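Local coordinates for protein inositol 2-dehydrogenase/D-chiro-inositol 3-dehydrogenase (Lactobacillus casei, PDB 4MIY) that oxidises myo-inositol and D-chiro-inositol to their keto derivatives, passing the hydride to NAD, as a Rossmann-fold dehydrogenase of four subunits, at residues A[162-167]-A[171-176]; A[197-202]-A[207-212]; A[239-242]-A[247-250]; A[314-319]-A[325-330]. All coordinates share one frame; numbering follows the deposited sequence.

Interaction 1: residues A[162-167]-A[171-176]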
# COMPACT_ATOMS: atom_id res chain seq x y z
N SER A 162 -22.63 -20.46 -18.20
CA SER A 162 -23.64 -20.38 -19.24
C SER A 162 -25.03 -20.08 -18.74
O SER A 162 -25.79 -19.44 -19.40
CB SER A 162 -23.68 -21.70 -20.01
OG SER A 162 -22.39 -22.01 -20.44
N ASN A 163 -25.33 -20.55 -17.56
CA ASN A 163 -26.63 -20.44 -17.01
C ASN A 163 -26.91 -19.13 -16.25
O ASN A 163 -27.96 -18.97 -15.69
CB ASN A 163 -26.87 -21.64 -16.13
CG ASN A 163 -26.31 -21.48 -14.78
OD1 ASN A 163 -25.28 -20.91 -14.60
ND2 ASN A 163 -27.03 -21.95 -13.80
N TYR A 164 -25.97 -18.21 -16.24
CA TYR A 164 -26.10 -16.99 -15.45
C TYR A 164 -26.90 -15.94 -16.17
O TYR A 164 -26.55 -15.52 -17.21
CB TYR A 164 -24.72 -16.46 -15.09
CG TYR A 164 -24.65 -15.35 -14.08
CD1 TYR A 164 -24.89 -14.04 -14.43
CD2 TYR A 164 -24.28 -15.60 -12.77
CE1 TYR A 164 -24.81 -13.04 -13.51
CE2 TYR A 164 -24.19 -14.58 -11.85
CZ TYR A 164 -24.44 -13.32 -12.22
OH TYR A 164 -24.34 -12.30 -11.33
N SER A 165 -27.96 -15.49 -15.54
CA SER A 165 -28.91 -14.62 -16.20
C SER A 165 -28.83 -13.20 -15.69
O SER A 165 -28.23 -12.94 -14.69
CB SER A 165 -30.32 -15.14 -15.92
OG SER A 165 -30.66 -14.99 -14.57
N ASN A 166 -29.47 -12.28 -16.39
CA ASN A 166 -29.53 -10.90 -15.96
C ASN A 166 -30.07 -10.77 -14.56
O ASN A 166 -29.64 -9.95 -13.82
CB ASN A 166 -30.35 -10.05 -16.93
CG ASN A 166 -30.04 -8.60 -16.80
OD1 ASN A 166 -28.89 -8.23 -16.85
ND2 ASN A 166 -31.04 -7.78 -16.63
N GLU A 167 -31.05 -11.59 -14.22
CA GLU A 167 -31.68 -11.52 -12.94
C GLU A 167 -30.76 -12.00 -11.83
O GLU A 167 -30.84 -11.54 -10.73
CB GLU A 167 -32.97 -12.31 -13.00
CG GLU A 167 -34.01 -11.71 -13.97
CD GLU A 167 -33.82 -11.98 -15.51
OE1 GLU A 167 -33.04 -12.82 -15.97
OE2 GLU A 167 -34.48 -11.29 -16.29
N THR A 171 -29.98 -11.61 -7.84
CA THR A 171 -30.31 -12.61 -6.87
C THR A 171 -29.12 -13.43 -6.36
O THR A 171 -29.19 -13.96 -5.29
CB THR A 171 -31.42 -13.55 -7.40
OG1 THR A 171 -30.97 -14.20 -8.57
CG2 THR A 171 -32.63 -12.81 -7.70
N ASP A 172 -28.06 -13.53 -7.14
CA ASP A 172 -26.91 -14.31 -6.76
C ASP A 172 -25.70 -13.46 -6.34
O ASP A 172 -24.90 -13.86 -5.56
CB ASP A 172 -26.51 -15.28 -7.87
CG ASP A 172 -27.45 -16.47 -7.98
OD1 ASP A 172 -28.33 -16.61 -7.13
OD2 ASP A 172 -27.29 -17.26 -8.89
N THR A 173 -25.64 -12.27 -6.89
CA THR A 173 -24.48 -11.42 -6.78
C THR A 173 -24.74 -10.19 -5.90
O THR A 173 -24.27 -10.13 -4.81
CB THR A 173 -23.94 -11.10 -8.17
OG1 THR A 173 -23.64 -12.32 -8.84
CG2 THR A 173 -22.69 -10.26 -8.10
N LEU A 174 -25.55 -9.26 -6.36
CA LEU A 174 -25.83 -8.07 -5.57
C LEU A 174 -26.53 -8.35 -4.23
O LEU A 174 -26.51 -7.56 -3.36
CB LEU A 174 -26.65 -7.06 -6.40
CG LEU A 174 -26.92 -5.68 -5.80
CD1 LEU A 174 -25.65 -4.85 -5.60
CD2 LEU A 174 -27.89 -4.93 -6.68
N ILE A 175 -27.14 -9.50 -4.14
CA ILE A 175 -27.87 -9.87 -2.95
C ILE A 175 -27.02 -9.75 -1.70
O ILE A 175 -27.51 -9.43 -0.66
CB ILE A 175 -28.49 -11.29 -3.09
CG1 ILE A 175 -29.58 -11.54 -2.03
CG2 ILE A 175 -27.44 -12.34 -3.09
CD1 ILE A 175 -30.73 -10.74 -2.23
N HIS A 176 -25.74 -9.98 -1.84
CA HIS A 176 -24.80 -9.88 -0.75
C HIS A 176 -24.64 -8.45 -0.26
O HIS A 176 -24.66 -8.20 0.90
CB HIS A 176 -23.46 -10.51 -1.14
CG HIS A 176 -23.54 -11.98 -1.30
ND1 HIS A 176 -23.70 -12.82 -0.23
CD2 HIS A 176 -23.54 -12.76 -2.39
CE1 HIS A 176 -23.76 -14.06 -0.65
NE2 HIS A 176 -23.65 -14.06 -1.96
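Tyr164 and Thr173 join hydroxyls where the loop 162-167 leads into helix 168-185 of the C-terminal alpha/beta domain, an entry marked by a serine cap: Ser165 OG takes the backbone N of Met168 in the first turn. The tyrosine can be followed outward from CB. With CG anti to the backbone N (chi1 -169°), the ring is carried away from its own loop and toward the helix. Tyr164 CE2 and CZ pass near Thr173 OG1, CZ at 3.6 Å, and Tyr164 OH closes on Thr173 OG1 at 2.6 Å, a short hydrogen bond between the two hydroxyls. The threonine oxygen lies at the ring edge, in the ring plane, and the two side chains cross at about a right angle. A phenylalanine here would keep the ring but would probably leave the buried Thr173 hydroxyl without its mate on this side. Thr173 also packs on Val228 of strand 223-229, so the bond reaches a helix face turned to the sheet. Further along the helix, His176 belongs to the NAD pocket and touches the cofactor. At the start of the helix, Thr171 N donates to Glu167 O at 3.0 Å, and Thr171 CG2 rests 3.7 Å from the same Glu167 O.

Interaction 2: residues A[197-202]-A[207-212]; sequences PRQSAE and GLHDPQ. With SO4 (sulfate ion), chain J.
Gln199 spends both ends of its amide on the backbone of 207-212, pairing with a C=O and an N-H two residues apart. Gln199 NE2 donates to Leu208 O at 2.8 Å, almost straight and in the amide plane, while Gln199 OE1 accepts from Asp210 N at 3.0 Å, the donor tilted 31° from the carbonyl plane. The bend at chi2 (80°) turns the amide to meet both groups. Next to it, Ser200 N donates to Asp210 O at 3.0 Å, and Ser200 OG takes Glu202 N in an ST turn. The CG atoms of Pro197 and Pro211 meet at 4.0 Å; the peptide before Pro211 is cis. One water donates to both Pro197 O and Pro211 O, and another joins Gln199 OE1 to His209 ND1.

Further out, Asp210 is fixed by Thr231 OG1 and Val230 N. Arg198 points its CB away from 207-212, and its guanidinium edge meets a sulfate, probably from the crystallisation liquor, with Arg198 NH1 2.8 Å from sulfate O1; NH1 also makes a weak bond to Pro148 O of the second subunit. A leucine in its place would probably lose that link between subunits along with the grip on the anion. Both segments belong to the connection that leads from strand 189-195 into strand 212-218, where Pro211 packs on strand 223-229 and Pro197 on Val223 of the second subunit.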
# COMPACT_ATOMS: atom_id res chain seq x y z
N PRO A 197 -24.33 0.67 -17.85
CA PRO A 197 -23.29 1.28 -18.66
C PRO A 197 -23.17 0.52 -19.96
O PRO A 197 -23.92 -0.40 -20.17
CB PRO A 197 -22.03 1.07 -17.86
CG PRO A 197 -22.48 0.61 -16.52
CD PRO A 197 -23.79 0.01 -16.65
N ARG A 198 -22.25 0.91 -20.81
CA ARG A 198 -22.07 0.15 -22.00
C ARG A 198 -21.76 -1.30 -21.71
O ARG A 198 -21.10 -1.65 -20.75
CB ARG A 198 -20.95 0.72 -22.84
CG ARG A 198 -19.64 0.68 -22.18
CD ARG A 198 -18.53 1.37 -22.97
NE ARG A 198 -18.15 0.78 -24.23
CZ ARG A 198 -17.11 1.18 -24.94
NH1 ARG A 198 -16.31 2.13 -24.51
NH2 ARG A 198 -16.85 0.63 -26.07
N GLN A 199 -22.25 -2.14 -22.60
CA GLN A 199 -22.13 -3.56 -22.46
C GLN A 199 -20.73 -4.04 -22.75
O GLN A 199 -20.13 -3.69 -23.71
CB GLN A 199 -23.11 -4.23 -23.41
CG GLN A 199 -23.05 -5.72 -23.42
CD GLN A 199 -23.79 -6.38 -22.28
OE1 GLN A 199 -24.05 -5.77 -21.28
NE2 GLN A 199 -24.13 -7.63 -22.46
N SER A 200 -20.24 -4.89 -21.88
CA SER A 200 -18.93 -5.45 -22.06
C SER A 200 -18.90 -6.44 -23.18
O SER A 200 -19.76 -7.25 -23.29
CB SER A 200 -18.49 -6.19 -20.81
OG SER A 200 -17.29 -6.84 -21.09
N ALA A 201 -17.84 -6.41 -23.95
CA ALA A 201 -17.64 -7.40 -24.98
C ALA A 201 -17.39 -8.78 -24.46
O ALA A 201 -17.39 -9.71 -25.22
CB ALA A 201 -16.53 -6.98 -25.90
N GLU A 202 -17.17 -8.92 -23.16
CA GLU A 202 -16.88 -10.22 -22.58
C GLU A 202 -18.12 -11.05 -22.27
O GLU A 202 -17.99 -12.19 -21.98
CB GLU A 202 -16.00 -10.12 -21.33
CG GLU A 202 -14.69 -9.44 -21.49
CD GLU A 202 -13.76 -10.12 -22.44
OE1 GLU A 202 -13.13 -9.43 -23.24
OE2 GLU A 202 -13.66 -11.33 -22.38
N GLY A 207 -29.09 -12.04 -22.69
CA GLY A 207 -29.88 -11.19 -21.83
C GLY A 207 -29.13 -10.55 -20.67
O GLY A 207 -29.64 -9.72 -20.02
N LEU A 208 -27.91 -10.99 -20.44
CA LEU A 208 -27.11 -10.47 -19.35
C LEU A 208 -26.49 -9.15 -19.67
O LEU A 208 -25.77 -9.02 -20.62
CB LEU A 208 -26.02 -11.45 -19.02
CG LEU A 208 -25.02 -11.00 -17.96
CD1 LEU A 208 -25.76 -10.76 -16.68
CD2 LEU A 208 -23.92 -12.04 -17.81
N HIS A 209 -26.82 -8.17 -18.86
CA HIS A 209 -26.16 -6.89 -18.90
C HIS A 209 -25.02 -6.92 -17.90
O HIS A 209 -25.21 -7.31 -16.78
CB HIS A 209 -27.09 -5.78 -18.50
CG HIS A 209 -28.22 -5.58 -19.44
ND1 HIS A 209 -28.18 -4.68 -20.48
CD2 HIS A 209 -29.44 -6.17 -19.51
CE1 HIS A 209 -29.32 -4.71 -21.13
NE2 HIS A 209 -30.10 -5.60 -20.57
N ASP A 210 -23.85 -6.51 -18.36
CA ASP A 210 -22.68 -6.41 -17.53
C ASP A 210 -21.76 -5.34 -18.09
O ASP A 210 -21.41 -5.38 -19.21
CB ASP A 210 -21.96 -7.73 -17.48
CG ASP A 210 -20.92 -7.82 -16.38
OD1 ASP A 210 -21.25 -7.52 -15.24
OD2 ASP A 210 -19.82 -8.19 -16.68
N PRO A 211 -21.36 -4.41 -17.25
CA PRO A 211 -21.63 -4.29 -15.82
C PRO A 211 -22.98 -3.72 -15.49
O PRO A 211 -23.68 -3.35 -16.37
CB PRO A 211 -20.50 -3.38 -15.34
CG PRO A 211 -20.13 -2.65 -16.43
CD PRO A 211 -20.29 -3.52 -17.64
N GLN A 212 -23.31 -3.67 -14.21
CA GLN A 212 -24.51 -3.02 -13.73
C GLN A 212 -24.16 -2.08 -12.59
O GLN A 212 -23.27 -2.37 -11.82
CB GLN A 212 -25.58 -4.02 -13.28
CG GLN A 212 -26.01 -4.92 -14.38
CD GLN A 212 -27.17 -5.80 -14.07
OE1 GLN A 212 -28.00 -5.49 -13.27
NE2 GLN A 212 -27.23 -6.91 -14.75
S SO4 J . -13.35 2.00 -26.98
O1 SO4 J . -13.91 2.71 -25.89
O2 SO4 J . -14.34 1.14 -27.53
O3 SO4 J . -12.23 1.26 -26.52
O4 SO4 J . -12.90 2.95 -27.94
O HOH W 1 -24.31 -2.85 -18.96
O HOH W 2 -25.69 -3.57 -20.93

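Interaction 3: residues A[239-242]-A[247-250]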
# COMPACT_ATOMS: atom_id res chain seq x y z
N LYS A 239 -14.93 -4.79 -2.80
CA LYS A 239 -14.42 -3.51 -2.35
C LYS A 239 -15.52 -2.75 -1.62
O LYS A 239 -16.65 -2.86 -1.96
CB LYS A 239 -13.94 -2.65 -3.53
CG LYS A 239 -12.99 -3.32 -4.50
CD LYS A 239 -12.62 -2.34 -5.58
CE LYS A 239 -11.70 -2.93 -6.64
NZ LYS A 239 -11.14 -1.90 -7.50
N LEU A 240 -15.14 -1.96 -0.64
CA LEU A 240 -16.08 -1.25 0.18
C LEU A 240 -15.43 -0.00 0.75
O LEU A 240 -14.40 -0.07 1.32
CB LEU A 240 -16.56 -2.14 1.32
CG LEU A 240 -17.53 -1.52 2.33
CD1 LEU A 240 -18.81 -1.15 1.64
CD2 LEU A 240 -17.79 -2.50 3.38
N GLU A 241 -16.06 1.12 0.54
CA GLU A 241 -15.61 2.41 1.00
C GLU A 241 -16.79 3.16 1.59
O GLU A 241 -17.80 3.27 0.98
CB GLU A 241 -15.03 3.19 -0.18
CG GLU A 241 -14.55 4.53 0.13
CD GLU A 241 -14.15 5.31 -1.12
OE1 GLU A 241 -14.48 4.89 -2.21
OE2 GLU A 241 -13.50 6.33 -0.99
N VAL A 242 -16.62 3.66 2.80
CA VAL A 242 -17.59 4.51 3.44
C VAL A 242 -17.05 5.92 3.56
O VAL A 242 -16.01 6.14 4.09
CB VAL A 242 -17.99 3.96 4.84
CG1 VAL A 242 -19.05 4.86 5.49
CG2 VAL A 242 -18.47 2.58 4.74
N GLY A 247 -14.13 11.83 7.63
CA GLY A 247 -13.11 10.96 7.11
C GLY A 247 -13.70 9.85 6.29
O GLY A 247 -14.85 9.86 6.00
N GLU A 248 -12.87 8.89 5.92
CA GLU A 248 -13.29 7.74 5.15
C GLU A 248 -12.74 6.43 5.71
O GLU A 248 -11.73 6.41 6.34
CB GLU A 248 -12.85 7.85 3.67
CG GLU A 248 -13.26 9.09 2.93
CD GLU A 248 -12.84 9.10 1.46
OE1 GLU A 248 -12.13 8.20 1.05
OE2 GLU A 248 -13.24 10.01 0.75
N LEU A 249 -13.45 5.35 5.44
CA LEU A 249 -13.00 4.01 5.76
C LEU A 249 -13.11 3.11 4.57
O LEU A 249 -14.07 3.14 3.89
CB LEU A 249 -13.84 3.39 6.90
CG LEU A 249 -13.62 3.97 8.29
CD1 LEU A 249 -14.82 3.75 9.24
CD2 LEU A 249 -12.37 3.43 8.89
N GLN A 250 -12.10 2.30 4.33
CA GLN A 250 -12.21 1.31 3.27
C GLN A 250 -11.57 -0.02 3.62
O GLN A 250 -10.72 -0.10 4.46
CB GLN A 250 -11.70 1.85 1.93
CG GLN A 250 -10.25 1.97 1.78
CD GLN A 250 -9.85 2.53 0.39
OE1 GLN A 250 -10.26 3.59 0.01
NE2 GLN A 250 -9.08 1.78 -0.34
O HOH W 3 -13.45 8.91 -1.95
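Glu241 OE2 and Glu248 OE2 share one water, which donates to the first at 2.8 Å and to the second at 2.9 Å, bridging the two acids. Across the strands Glu248 OE1 stands 3.1 Å from Glu241 OE2, acceptor against acceptor, with the carboxylate planes turned 67° apart. Lys239 of the second subunit forms a salt bridge with Glu248 OE1 and reaches Glu241 OE2 in a long, weak ion pair. In turn, Lys239 of this chain makes salt bridges to Glu241 and Glu248 of that subunit. The lysine charges are likely to offset what two close carboxylates would otherwise cost.

Beneath the acids runs an antiparallel beta hairpin, strands 237-244 and 248-250; the axes of 239-242 and 248-250 approach to 4.6 Å. Val242 and Leu249 form a hydrogen-bonded pair: Val242 N donates to Leu249 O at 2.8 Å and Leu249 N returns the bond to Val242 O at 3.0 Å. Glu241 and Gln250 make the adjoining non-hydrogen-bonded pair, their CB atoms 4.2 Å apart. Glu241 reaches its partners because CG is anti to the backbone N (chi1 179°) and the chain beyond is extended. Val242 and Leu249 turn to the other face of the sheet and pack on Leu140 of helix 131-141. Residues 248-250 pair in an antiparallel ladder with a strand of the third subunit, carrying the sheet across that interface.

Interaction 4: residues A[314-319]-A[325-330]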
# COMPACT_ATOMS: atom_id res chain seq x y z
N ALA A 314 -34.47 -7.14 -3.60
CA ALA A 314 -34.13 -7.83 -4.81
C ALA A 314 -35.24 -7.74 -5.85
O ALA A 314 -35.00 -7.62 -7.00
CB ALA A 314 -33.81 -9.27 -4.53
N ALA A 315 -36.45 -7.79 -5.38
CA ALA A 315 -37.56 -7.68 -6.28
C ALA A 315 -37.68 -6.26 -6.85
O ALA A 315 -37.96 -6.09 -8.00
CB ALA A 315 -38.80 -8.08 -5.56
N ALA A 316 -37.43 -5.27 -6.02
CA ALA A 316 -37.38 -3.89 -6.48
C ALA A 316 -36.28 -3.71 -7.53
O ALA A 316 -36.46 -3.03 -8.49
CB ALA A 316 -37.21 -2.95 -5.35
N ALA A 317 -35.16 -4.37 -7.33
CA ALA A 317 -34.07 -4.28 -8.25
C ALA A 317 -34.37 -5.00 -9.55
O ALA A 317 -34.04 -4.52 -10.61
CB ALA A 317 -32.85 -4.87 -7.60
N ASN A 318 -34.99 -6.17 -9.46
CA ASN A 318 -35.42 -6.86 -10.68
C ASN A 318 -36.44 -6.00 -11.48
O ASN A 318 -36.39 -5.95 -12.68
CB ASN A 318 -35.93 -8.26 -10.38
CG ASN A 318 -34.82 -9.23 -10.00
OD1 ASN A 318 -34.99 -10.05 -9.11
ND2 ASN A 318 -33.71 -9.17 -10.69
N ARG A 319 -37.27 -5.26 -10.79
CA ARG A 319 -38.18 -4.38 -11.47
C ARG A 319 -37.41 -3.27 -12.16
O ARG A 319 -37.64 -2.98 -13.30
CB ARG A 319 -39.17 -3.82 -10.47
CG ARG A 319 -40.16 -2.86 -11.02
CD ARG A 319 -41.37 -2.65 -10.10
NE ARG A 319 -41.84 -3.86 -9.44
CZ ARG A 319 -42.82 -4.62 -9.91
NH1 ARG A 319 -43.46 -4.30 -11.03
NH2 ARG A 319 -43.20 -5.70 -9.25
N GLU A 325 -35.36 2.50 -14.16
CA GLU A 325 -35.97 3.50 -13.31
C GLU A 325 -35.85 3.19 -11.84
O GLU A 325 -35.73 2.07 -11.47
CB GLU A 325 -37.45 3.67 -13.63
CG GLU A 325 -37.75 3.92 -15.05
CD GLU A 325 -37.38 5.23 -15.56
OE1 GLU A 325 -37.25 6.17 -14.79
OE2 GLU A 325 -37.21 5.34 -16.76
N THR A 326 -35.90 4.22 -11.03
CA THR A 326 -35.82 4.09 -9.60
C THR A 326 -37.09 3.47 -9.06
O THR A 326 -38.15 3.89 -9.41
CB THR A 326 -35.61 5.43 -8.95
OG1 THR A 326 -34.41 6.01 -9.42
CG2 THR A 326 -35.58 5.33 -7.50
N VAL A 327 -36.93 2.44 -8.25
CA VAL A 327 -38.04 1.81 -7.56
C VAL A 327 -38.01 2.06 -6.05
O VAL A 327 -37.03 1.82 -5.41
CB VAL A 327 -38.04 0.33 -7.85
CG1 VAL A 327 -39.17 -0.34 -7.13
CG2 VAL A 327 -38.14 0.07 -9.30
N LEU A 328 -39.11 2.52 -5.49
CA LEU A 328 -39.17 2.80 -4.08
C LEU A 328 -39.27 1.55 -3.25
O LEU A 328 -39.79 0.57 -3.67
CB LEU A 328 -40.30 3.73 -3.74
CG LEU A 328 -40.26 5.10 -4.38
CD1 LEU A 328 -41.35 5.92 -3.83
CD2 LEU A 328 -38.99 5.81 -4.18
N ILE A 329 -38.73 1.64 -2.05
CA ILE A 329 -38.74 0.58 -1.06
C ILE A 329 -39.24 1.11 0.28
O ILE A 329 -38.80 2.12 0.75
CB ILE A 329 -37.32 0.02 -0.83
CG1 ILE A 329 -36.81 -0.70 -2.05
CG2 ILE A 329 -37.31 -0.93 0.32
CD1 ILE A 329 -35.34 -0.91 -2.00
N ASN A 330 -40.17 0.40 0.87
CA ASN A 330 -40.74 0.81 2.13
C ASN A 330 -40.87 -0.40 2.99
O ASN A 330 -41.76 -1.15 2.84
CB ASN A 330 -42.13 1.37 1.92
CG ASN A 330 -42.73 1.89 3.15
OD1 ASN A 330 -42.02 2.30 4.07
ND2 ASN A 330 -44.05 1.91 3.20
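Val327 sits against Ala316 and Arg319 of helix 304-323, the main meeting of the strand end with the helix. In sequence order, Glu325 N donates to Asp323 OD1 and Glu325 O takes Ser320 OG. Thr326 directs its CB away from the helix and touches Ser191 and Gln193 of strand 189-195. Val327 follows with its CB toward the helix. Val327 CG1, anti to the backbone N (chi1 179°), lies 3.7 Å from Ala316 CB, while Val327 CG2 lies 3.6 Å from Ala316 O and 4.0 Å from Arg319 CG. The arginine meets CG2 with the aliphatic part of its chain, crossing the valine at about a right angle. Ile329 comes back to the helix with CG1 nearest, 4.0 Å from Ala316 CB, so the one methyl of Ala316 is approached by both Val327 and Ile329. The small alanine lets the strand come close, with CA atoms of Ala316 and Val327 5.8 Å apart. Backbone bonds of Val327 to Ile192 and of Ile329 to Thr190 make 327-328 an edge strand of the mixed sheet. Helix 304-323 packs on it through apolar side chains, a helix-on-sheet layer of the C-terminal alpha/beta domain.

How the interactions relate
All four contacts fall within the C-terminal alpha/beta domain, yet their chemistry follows their place in it. Interactions 2 and 3 are mostly buried and both touch the second subunit, the former through backbone and amide bonds in a loop, the latter through a strand ladder and paired charges. Interactions 1 and 4 are partly buried, untouched by other chains, and meet where Ile175 packs on Ala314; one relies on a hydroxyl pair and a backbone bond, the other on apolar contacts. Asn166 OD1 links interactions 1 and 2, probably by a hydrogen bond to His209 N at 2.9 Å. Interactions 3 and 4 occupy the two outermost strands that this chain contributes to one mixed sheet, nearest atoms about 17 Å apart.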